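Exosome complex component Rrp42 (Pyrococcus abyssi, PDB 2PO1) probably serves as a non-catalytic RNase PH-family subunit of the archaeal RNA-degrading exosome and helps to shape the Rrp41 active site. Local coordinates at residues T68-P73 and G179-L184; I195-T200 and K266-A271. All coordinates share one frame; numbering follows the deposited sequence.

Contact 1 (T68-P73 and G179-L184). With nucleotides of chain A.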
ATOM      1  N   THR C  68      13.043   2.382 -22.580  1.00 22.36           N
ATOM      2  CA  THR C  68      11.885   2.357 -23.443  1.00 22.87           C
ATOM      3  C   THR C  68      11.434   0.928 -23.684  1.00 24.04           C
ATOM      4  O   THR C  68      12.224   0.001 -23.635  1.00 25.09           O
ATOM      5  CB  THR C  68      12.244   2.964 -24.756  1.00 23.82           C
ATOM      6  OG1 THR C  68      13.185   2.098 -25.384  1.00 27.18           O
ATOM      7  CG2 THR C  68      12.885   4.311 -24.520  1.00 19.94           C
ATOM      8  N   SER C  69      10.140   0.735 -23.880  1.00 24.19           N
ATOM      9  CA  SER C  69       9.687  -0.517 -24.413  1.00 25.66           C
ATOM     10  C   SER C  69       8.539  -0.218 -25.346  1.00 25.35           C
ATOM     11  O   SER C  69       8.238   0.942 -25.654  1.00 23.51           O
ATOM     12  CB  SER C  69       9.234  -1.413 -23.269  1.00 27.25           C
ATOM     13  OG  SER C  69       8.309  -0.676 -22.516  1.00 27.82           O
ATOM     14  N   LEU C  70       7.884  -1.260 -25.803  1.00 26.81           N
ATOM     15  CA  LEU C  70       6.754  -1.073 -26.654  1.00 27.70           C
ATOM     16  C   LEU C  70       5.563  -1.474 -25.856  1.00 27.84           C
ATOM     17  O   LEU C  70       5.587  -2.494 -25.174  1.00 27.87           O
ATOM     18  CB  LEU C  70       6.887  -1.928 -27.922  1.00 30.00           C
ATOM     19  CG  LEU C  70       8.036  -1.544 -28.873  1.00 30.32           C
ATOM     20  CD1 LEU C  70       8.115  -2.503 -30.090  1.00 33.41           C
ATOM     21  CD2 LEU C  70       7.876  -0.102 -29.317  1.00 29.37           C
ATOM     22  N   GLY C  71       4.515  -0.682 -25.936  1.00 27.98           N
ATOM     23  CA  GLY C  71       3.297  -1.006 -25.240  1.00 28.98           C
ATOM     24  C   GLY C  71       2.145  -0.370 -25.971  1.00 31.31           C
ATOM     25  O   GLY C  71       2.326   0.257 -26.997  1.00 30.71           O
ATOM     26  N   GLU C  72       0.956  -0.536 -25.421  1.00 33.05           N
ATOM     27  CA  GLU C  72      -0.244   0.069 -25.958  1.00 36.45           C
ATOM     28  C   GLU C  72      -0.342   1.537 -25.595  1.00 35.22           C
ATOM     29  O   GLU C  72       0.010   1.910 -24.482  1.00 35.41           O
ATOM     30  CB  GLU C  72      -1.461  -0.628 -25.361  1.00 36.48           C
ATOM     31  CG  GLU C  72      -1.357  -2.122 -25.230  1.00 40.55           C
ATOM     32  CD  GLU C  72      -2.696  -2.756 -24.828  1.00 43.15           C
ATOM     33  OE1 GLU C  72      -3.564  -2.063 -24.240  1.00 46.96           O
ATOM     34  OE2 GLU C  72      -2.891  -3.964 -25.102  1.00 53.50           O
ATOM     35  N   PRO C  73      -0.865   2.382 -26.493  1.00 36.94           N
ATOM     36  CA  PRO C  73      -1.046   3.757 -26.037  1.00 36.34           C
ATOM     37  C   PRO C  73      -2.277   3.892 -25.128  1.00 38.23           C
ATOM     38  O   PRO C  73      -2.993   2.914 -24.885  1.00 38.41           O
ATOM     39  CB  PRO C  73      -1.235   4.539 -27.328  1.00 36.94           C
ATOM     40  CG  PRO C  73      -1.857   3.548 -28.267  1.00 38.64           C
ATOM     41  CD  PRO C  73      -1.339   2.185 -27.878  1.00 38.15           C
ATOM     42  N   GLY C 179       2.308  -8.909 -40.080  1.00 64.92           N
ATOM     43  CA  GLY C 179       1.555  -8.117 -39.112  1.00 63.31           C
ATOM     44  C   GLY C 179       2.239  -7.968 -37.758  1.00 61.13           C
ATOM     45  O   GLY C 179       1.695  -7.330 -36.857  1.00 59.70           O
ATOM     46  N   GLU C 180       3.425  -8.562 -37.615  1.00 61.23           N
ATOM     47  CA  GLU C 180       4.243  -8.460 -36.407  1.00 59.69           C
ATOM     48  C   GLU C 180       5.069  -7.185 -36.384  1.00 57.50           C
ATOM     49  O   GLU C 180       5.427  -6.635 -37.417  1.00 57.41           O
ATOM     50  CB  GLU C 180       5.263  -9.589 -36.335  1.00 60.56           C
ATOM     51  CG  GLU C 180       4.776 -11.038 -36.417  1.00 64.31           C
ATOM     52  CD  GLU C 180       5.953 -11.984 -36.171  1.00 65.24           C
ATOM     53  OE1 GLU C 180       5.825 -13.218 -36.370  1.00 68.68           O
ATOM     54  OE2 GLU C 180       7.034 -11.456 -35.778  1.00 67.28           O
ATOM     55  N   VAL C 181       5.411  -6.753 -35.178  1.00 55.50           N
ATOM     56  CA  VAL C 181       6.386  -5.702 -34.983  1.00 54.04           C
ATOM     57  C   VAL C 181       7.733  -6.374 -34.754  1.00 54.26           C
ATOM     58  O   VAL C 181       7.831  -7.327 -33.986  1.00 54.69           O
ATOM     59  CB  VAL C 181       5.999  -4.801 -33.793  1.00 52.01           C
ATOM     60  CG1 VAL C 181       7.145  -3.940 -33.412  1.00 50.18           C
ATOM     61  CG2 VAL C 181       4.804  -3.930 -34.174  1.00 52.66           C
ATOM     62  N   GLU C 182       8.760  -5.903 -35.460  1.00 54.59           N
ATOM     63  CA  GLU C 182      10.122  -6.432 -35.304  1.00 55.06           C
ATOM     64  C   GLU C 182      11.041  -5.380 -34.667  1.00 53.56           C
ATOM     65  O   GLU C 182      11.133  -4.250 -35.150  1.00 52.57           O
ATOM     66  CB  GLU C 182      10.668  -6.911 -36.654  1.00 56.87           C
ATOM     67  CG  GLU C 182       9.872  -8.090 -37.234  1.00 59.57           C
ATOM     68  CD  GLU C 182      10.020  -8.233 -38.752  1.00 62.07           C
ATOM     69  OE1 GLU C 182      10.367  -7.228 -39.402  1.00 61.38           O
ATOM     70  OE2 GLU C 182       9.770  -9.344 -39.291  1.00 64.16           O
ATOM     71  N   THR C 183      11.672  -5.752 -33.555  1.00 53.16           N
ATOM     72  CA  THR C 183      12.647  -4.903 -32.882  1.00 51.70           C
ATOM     73  C   THR C 183      14.010  -5.239 -33.455  1.00 52.50           C
ATOM     74  O   THR C 183      14.470  -6.380 -33.341  1.00 53.78           O
ATOM     75  CB  THR C 183      12.686  -5.148 -31.368  1.00 50.55           C
ATOM     76  OG1 THR C 183      11.558  -4.522 -30.738  1.00 51.20           O
ATOM     77  CG2 THR C 183      13.952  -4.535 -30.767  1.00 51.71           C
ATOM     78  N   LEU C 184      14.641  -4.243 -34.075  1.00 51.48           N
ATOM     79  CA  LEU C 184      15.944  -4.413 -34.698  1.00 51.87           C
ATOM     80  C   LEU C 184      17.059  -4.059 -33.710  1.00 50.22           C
ATOM     81  O   LEU C 184      16.806  -3.483 -32.667  1.00 48.57           O
ATOM     82  CB  LEU C 184      16.056  -3.565 -35.981  1.00 52.43           C
ATOM     83  CG  LEU C 184      14.820  -3.388 -36.872  1.00 51.90           C
ATOM     84  CD1 LEU C 184      15.131  -2.440 -38.007  1.00 50.24           C
ATOM     85  CD2 LEU C 184      14.282  -4.727 -37.402  1.00 53.45           C
TER
ATOM     86  P     A A   6       5.470   1.665 -13.003  1.00118.74           P
ATOM     87  OP1   A A   6       6.393   2.799 -12.727  1.00113.97           O
ATOM     88  OP2   A A   6       5.970   0.499 -13.779  1.00126.77           O
ATOM     89  O5'   A A   6       4.180   2.221 -13.784  1.00114.40           O
ATOM     90  C5'   A A   6       4.269   2.712 -15.130  1.00113.03           C
ATOM     91  C4'   A A   6       3.352   3.907 -15.398  1.00105.62           C
ATOM     92  O4'   A A   6       3.218   4.119 -16.834  1.00107.79           O
ATOM     93  C3'   A A   6       1.919   3.813 -14.878  1.00102.55           C
ATOM     94  O3'   A A   6       1.472   5.137 -14.604  1.00 94.01           O
ATOM     95  C2'   A A   6       1.190   3.160 -16.063  1.00108.26           C
ATOM     96  O2'   A A   6      -0.180   3.518 -16.123  1.00107.57           O
ATOM     97  C1'   A A   6       1.951   3.679 -17.291  1.00108.95           C
ATOM     98  N9    A A   6       2.201   2.687 -18.334  1.00115.91           N
ATOM     99  C8    A A   6       3.315   1.907 -18.443  1.00120.58           C
ATOM    100  N7    A A   6       3.306   1.097 -19.471  1.00127.72           N
ATOM    101  C5    A A   6       2.094   1.359 -20.092  1.00127.53           C
ATOM    102  C6    A A   6       1.474   0.824 -21.252  1.00133.51           C
ATOM    103  N6    A A   6       2.036  -0.124 -22.010  1.00141.03           N
ATOM    104  N1    A A   6       0.255   1.300 -21.606  1.00131.93           N
ATOM    105  C2    A A   6      -0.306   2.248 -20.851  1.00125.09           C
ATOM    106  N3    A A   6       0.186   2.821 -19.744  1.00119.50           N
ATOM    107  C4    A A   6       1.399   2.339 -19.405  1.00120.46           C
TER

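Contact 2 (I195-T200 and K266-A271)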
ATOM      1  N   ILE C 195      14.725  21.490 -26.328  1.00 28.06           N
ATOM      2  CA  ILE C 195      15.532  21.255 -25.138  1.00 26.41           C
ATOM      3  C   ILE C 195      15.115  22.131 -23.953  1.00 25.89           C
ATOM      4  O   ILE C 195      15.841  23.029 -23.583  1.00 26.42           O
ATOM      5  CB  ILE C 195      17.073  21.334 -25.410  1.00 27.04           C
ATOM      6  CG1 ILE C 195      17.451  20.370 -26.502  1.00 25.29           C
ATOM      7  CG2 ILE C 195      17.895  20.961 -24.139  1.00 24.20           C
ATOM      8  CD1 ILE C 195      18.673  20.813 -27.254  1.00 29.50           C
ATOM      9  N   PRO C 196      13.962  21.828 -23.335  1.00 24.62           N
ATOM     10  CA  PRO C 196      13.505  22.586 -22.190  1.00 24.23           C
ATOM     11  C   PRO C 196      14.444  22.364 -21.016  1.00 23.54           C
ATOM     12  O   PRO C 196      14.918  21.237 -20.796  1.00 24.03           O
ATOM     13  CB  PRO C 196      12.132  21.963 -21.895  1.00 23.29           C
ATOM     14  CG  PRO C 196      12.251  20.571 -22.385  1.00 23.21           C
ATOM     15  CD  PRO C 196      13.037  20.716 -23.635  1.00 24.00           C
ATOM     16  N   VAL C 197      14.720  23.448 -20.293  1.00 23.67           N
ATOM     17  CA  VAL C 197      15.677  23.470 -19.197  1.00 22.76           C
ATOM     18  C   VAL C 197      14.958  24.217 -18.097  1.00 21.58           C
ATOM     19  O   VAL C 197      14.485  25.325 -18.337  1.00 23.13           O
ATOM     20  CB  VAL C 197      16.974  24.222 -19.633  1.00 23.49           C
ATOM     21  CG1 VAL C 197      17.841  24.541 -18.445  1.00 24.27           C
ATOM     22  CG2 VAL C 197      17.762  23.378 -20.613  1.00 23.90           C
ATOM     23  N   PRO C 198      14.789  23.593 -16.907  1.00 20.19           N
ATOM     24  CA  PRO C 198      14.171  24.439 -15.876  1.00 19.87           C
ATOM     25  C   PRO C 198      15.240  25.314 -15.298  1.00 20.59           C
ATOM     26  O   PRO C 198      16.396  24.866 -15.106  1.00 20.51           O
ATOM     27  CB  PRO C 198      13.679  23.458 -14.804  1.00 16.72           C
ATOM     28  CG  PRO C 198      14.039  22.099 -15.272  1.00 18.67           C
ATOM     29  CD  PRO C 198      15.082  22.239 -16.392  1.00 19.09           C
ATOM     30  N   VAL C 199      14.886  26.574 -15.070  1.00 19.89           N
ATOM     31  CA  VAL C 199      15.757  27.383 -14.266  1.00 19.79           C
ATOM     32  C   VAL C 199      15.001  27.794 -13.022  1.00 19.05           C
ATOM     33  O   VAL C 199      13.877  28.227 -13.125  1.00 22.27           O
ATOM     34  CB  VAL C 199      16.241  28.572 -15.086  1.00 20.65           C
ATOM     35  CG1 VAL C 199      16.957  29.518 -14.208  1.00 21.23           C
ATOM     36  CG2 VAL C 199      17.146  28.052 -16.260  1.00 17.31           C
ATOM     37  N   THR C 200      15.616  27.672 -11.854  1.00 18.81           N
ATOM     38  CA  THR C 200      14.902  27.810 -10.600  1.00 18.14           C
ATOM     39  C   THR C 200      15.540  28.873  -9.745  1.00 19.10           C
ATOM     40  O   THR C 200      16.733  28.965  -9.683  1.00 18.72           O
ATOM     41  CB  THR C 200      14.868  26.466  -9.872  1.00 18.74           C
ATOM     42  OG1 THR C 200      13.959  25.601 -10.559  1.00 16.57           O
ATOM     43  CG2 THR C 200      14.441  26.641  -8.492  1.00 14.27           C
ATOM     44  N   LYS C 266      23.541  24.845 -24.067  1.00 29.58           N
ATOM     45  CA  LYS C 266      24.865  24.637 -24.625  1.00 31.48           C
ATOM     46  C   LYS C 266      25.687  23.523 -23.916  1.00 31.27           C
ATOM     47  O   LYS C 266      26.356  22.740 -24.574  1.00 31.06           O
ATOM     48  CB  LYS C 266      25.636  25.940 -24.657  1.00 34.93           C
ATOM     49  CG  LYS C 266      24.996  26.978 -25.526  1.00 37.72           C
ATOM     50  CD  LYS C 266      25.956  28.169 -25.703  1.00 43.66           C
ATOM     51  CE  LYS C 266      25.231  29.396 -26.227  1.00 47.37           C
ATOM     52  NZ  LYS C 266      24.535  29.113 -27.504  1.00 49.93           N
ATOM     53  N   LEU C 267      25.621  23.447 -22.584  1.00 29.45           N
ATOM     54  CA  LEU C 267      26.343  22.406 -21.853  1.00 29.23           C
ATOM     55  C   LEU C 267      25.751  21.024 -22.101  1.00 27.46           C
ATOM     56  O   LEU C 267      26.485  20.060 -22.285  1.00 27.00           O
ATOM     57  CB  LEU C 267      26.317  22.679 -20.351  1.00 27.88           C
ATOM     58  CG  LEU C 267      27.073  23.935 -19.986  1.00 28.61           C
ATOM     59  CD1 LEU C 267      26.788  24.379 -18.518  1.00 25.61           C
ATOM     60  CD2 LEU C 267      28.601  23.776 -20.275  1.00 31.19           C
ATOM     61  N   ILE C 268      24.421  20.950 -22.077  1.00 26.09           N
ATOM     62  CA  ILE C 268      23.713  19.762 -22.476  1.00 25.94           C
ATOM     63  C   ILE C 268      24.086  19.284 -23.870  1.00 28.19           C
ATOM     64  O   ILE C 268      24.402  18.125 -24.030  1.00 28.99           O
ATOM     65  CB  ILE C 268      22.179  19.934 -22.397  1.00 25.40           C
ATOM     66  CG1 ILE C 268      21.739  20.197 -20.937  1.00 21.29           C
ATOM     67  CG2 ILE C 268      21.499  18.710 -22.997  1.00 23.57           C
ATOM     68  CD1 ILE C 268      20.232  20.695 -20.832  1.00 23.77           C
ATOM     69  N   LEU C 269      24.063  20.161 -24.874  1.00 29.31           N
ATOM     70  CA  LEU C 269      24.311  19.700 -26.228  1.00 31.86           C
ATOM     71  C   LEU C 269      25.751  19.165 -26.304  1.00 33.05           C
ATOM     72  O   LEU C 269      26.005  18.162 -26.952  1.00 33.29           O
ATOM     73  CB  LEU C 269      24.121  20.831 -27.249  1.00 33.16           C
ATOM     74  CG  LEU C 269      22.810  20.939 -28.035  1.00 35.20           C
ATOM     75  CD1 LEU C 269      22.008  19.657 -27.922  1.00 36.46           C
ATOM     76  CD2 LEU C 269      22.019  22.144 -27.577  1.00 36.42           C
ATOM     77  N   GLU C 270      26.662  19.845 -25.598  1.00 33.52           N
ATOM     78  CA  GLU C 270      28.098  19.523 -25.556  1.00 34.99           C
ATOM     79  C   GLU C 270      28.281  18.118 -24.945  1.00 32.26           C
ATOM     80  O   GLU C 270      28.959  17.262 -25.488  1.00 32.96           O
ATOM     81  CB  GLU C 270      28.770  20.596 -24.700  1.00 35.17           C
ATOM     82  CG  GLU C 270      30.285  20.552 -24.583  1.00 40.19           C
ATOM     83  CD  GLU C 270      30.907  21.906 -24.116  1.00 41.41           C
ATOM     84  OE1 GLU C 270      32.119  22.092 -24.355  1.00 46.15           O
ATOM     85  OE2 GLU C 270      30.198  22.784 -23.521  1.00 42.62           O
ATOM     86  N   ALA C 271      27.641  17.879 -23.823  1.00 29.62           N
ATOM     87  CA  ALA C 271      27.709  16.562 -23.148  1.00 28.32           C
ATOM     88  C   ALA C 271      27.144  15.512 -24.055  1.00 27.93           C
ATOM     89  O   ALA C 271      27.695  14.424 -24.178  1.00 28.66           O
ATOM     90  CB  ALA C 271      26.925  16.582 -21.864  1.00 25.74           C
TER

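Contact 1 (T68-P73 and G179-L184)
L70 reaches from the end of strand 60-71 to V181 and T183 on the edge strand 181-184. Strand 60-71 belongs to the mixed sheet of the RNase PH-family domain, and the small three-stranded sheet lies beside it. The contact is made by one branch of L70, CD1. The closest pair is L70 CD1 and V181 CG1, at 3.7 Å. L70 CD1 also lies 4.0 Å from T183 OG1.

The torsions explain the choice of atoms. In L70, CG sits opposite the carbonyl carbon (chi1 -66°). The chain then runs on extended, with CD1 trans to CA (chi2 178°), which makes CD1 the leading atom. V181 answers with CG1, the methyl that lies trans to its backbone N (chi1 167°). The two side chains meet at a slant. L70 and T183 instead pass one another in opposite directions.

V181 also packs on V172, I135, I130 and V131, and I130 touches L70 as well. E182, whose CB points away from L70, forms a salt bridge with R173 and a hydrogen bond with N175.

An RNA adenine of chain A lies at the end of strand 60-71. N6 of this adenine is 3.6 Å from CA of G71, which has no side chain to hold the base off. N1 of the same adenine is 3.0 Å from O of E72.

No hydrogen bond or salt bridge crosses between the two segments. The nearest CA atoms, those of L70 and T183, are 9.4 Å apart, too far for strand pairing. The two segments thus meet through van der Waals contact alone, and it buries just 80 Å² at the protein surface.

Contact 2 (I195-T200 and K266-A271)
I268 of the long C-terminal helix 247-275 projects toward I195, just before strand 197-204, and V197, its first residue. This is core packing of helix against sheet in the RNase PH fold. The strand belongs to the four-stranded antiparallel sheet.

Polar bonds are made with neighbours outside the two segments: the backbone O of I195 accepts from NH1 of R265, on the same helix as I268, and the backbone N of I195 donates to OE1 of E230. Both polar atoms of the I195 backbone thus have partners.

The direct contacts are all apolar. CD1 of I268 meets CG2 of V197 at 3.7 Å and CG2 of I195 at 4.1 Å. The isoleucine chain of I268 is extended (chi2 167°), which carries this terminal methyl out to both partners. I161 of helix 152-166 touches I195 and I268, and I41 of strand 39-43 also packs on I268. L269 is partly exposed and lies close to a bound methylpentanediol, probably from the crystallisation liquor. Its torsions lie away from the usual staggered positions (chi1 -99°, chi2 -15°). Both methyls of L269, CD1 and CD2, lie 3.6 Å from CD1 of I195.

In the fold
The two contacts are separate. Their centres lie 30 Å apart and their nearest atoms about 16 Å apart. Along the chain they follow in series: 68-73 with 179-184 closes before 195-200 with 266-271 opens. Contact 1 is peripheral, its centre 27 Å from that of the chain, and it joins the mixed five-stranded sheet to the small three-stranded one. Contact 2 is buried, its centre about 9 Å from that of the chain, and ties the four-stranded sheet to the C-terminal helix. Bound RNA touches contact 1 through segment 68-73, but stays about 14 Å from the nearest atom of contact 2. Neither contact is touched by another protein chain of the assembly.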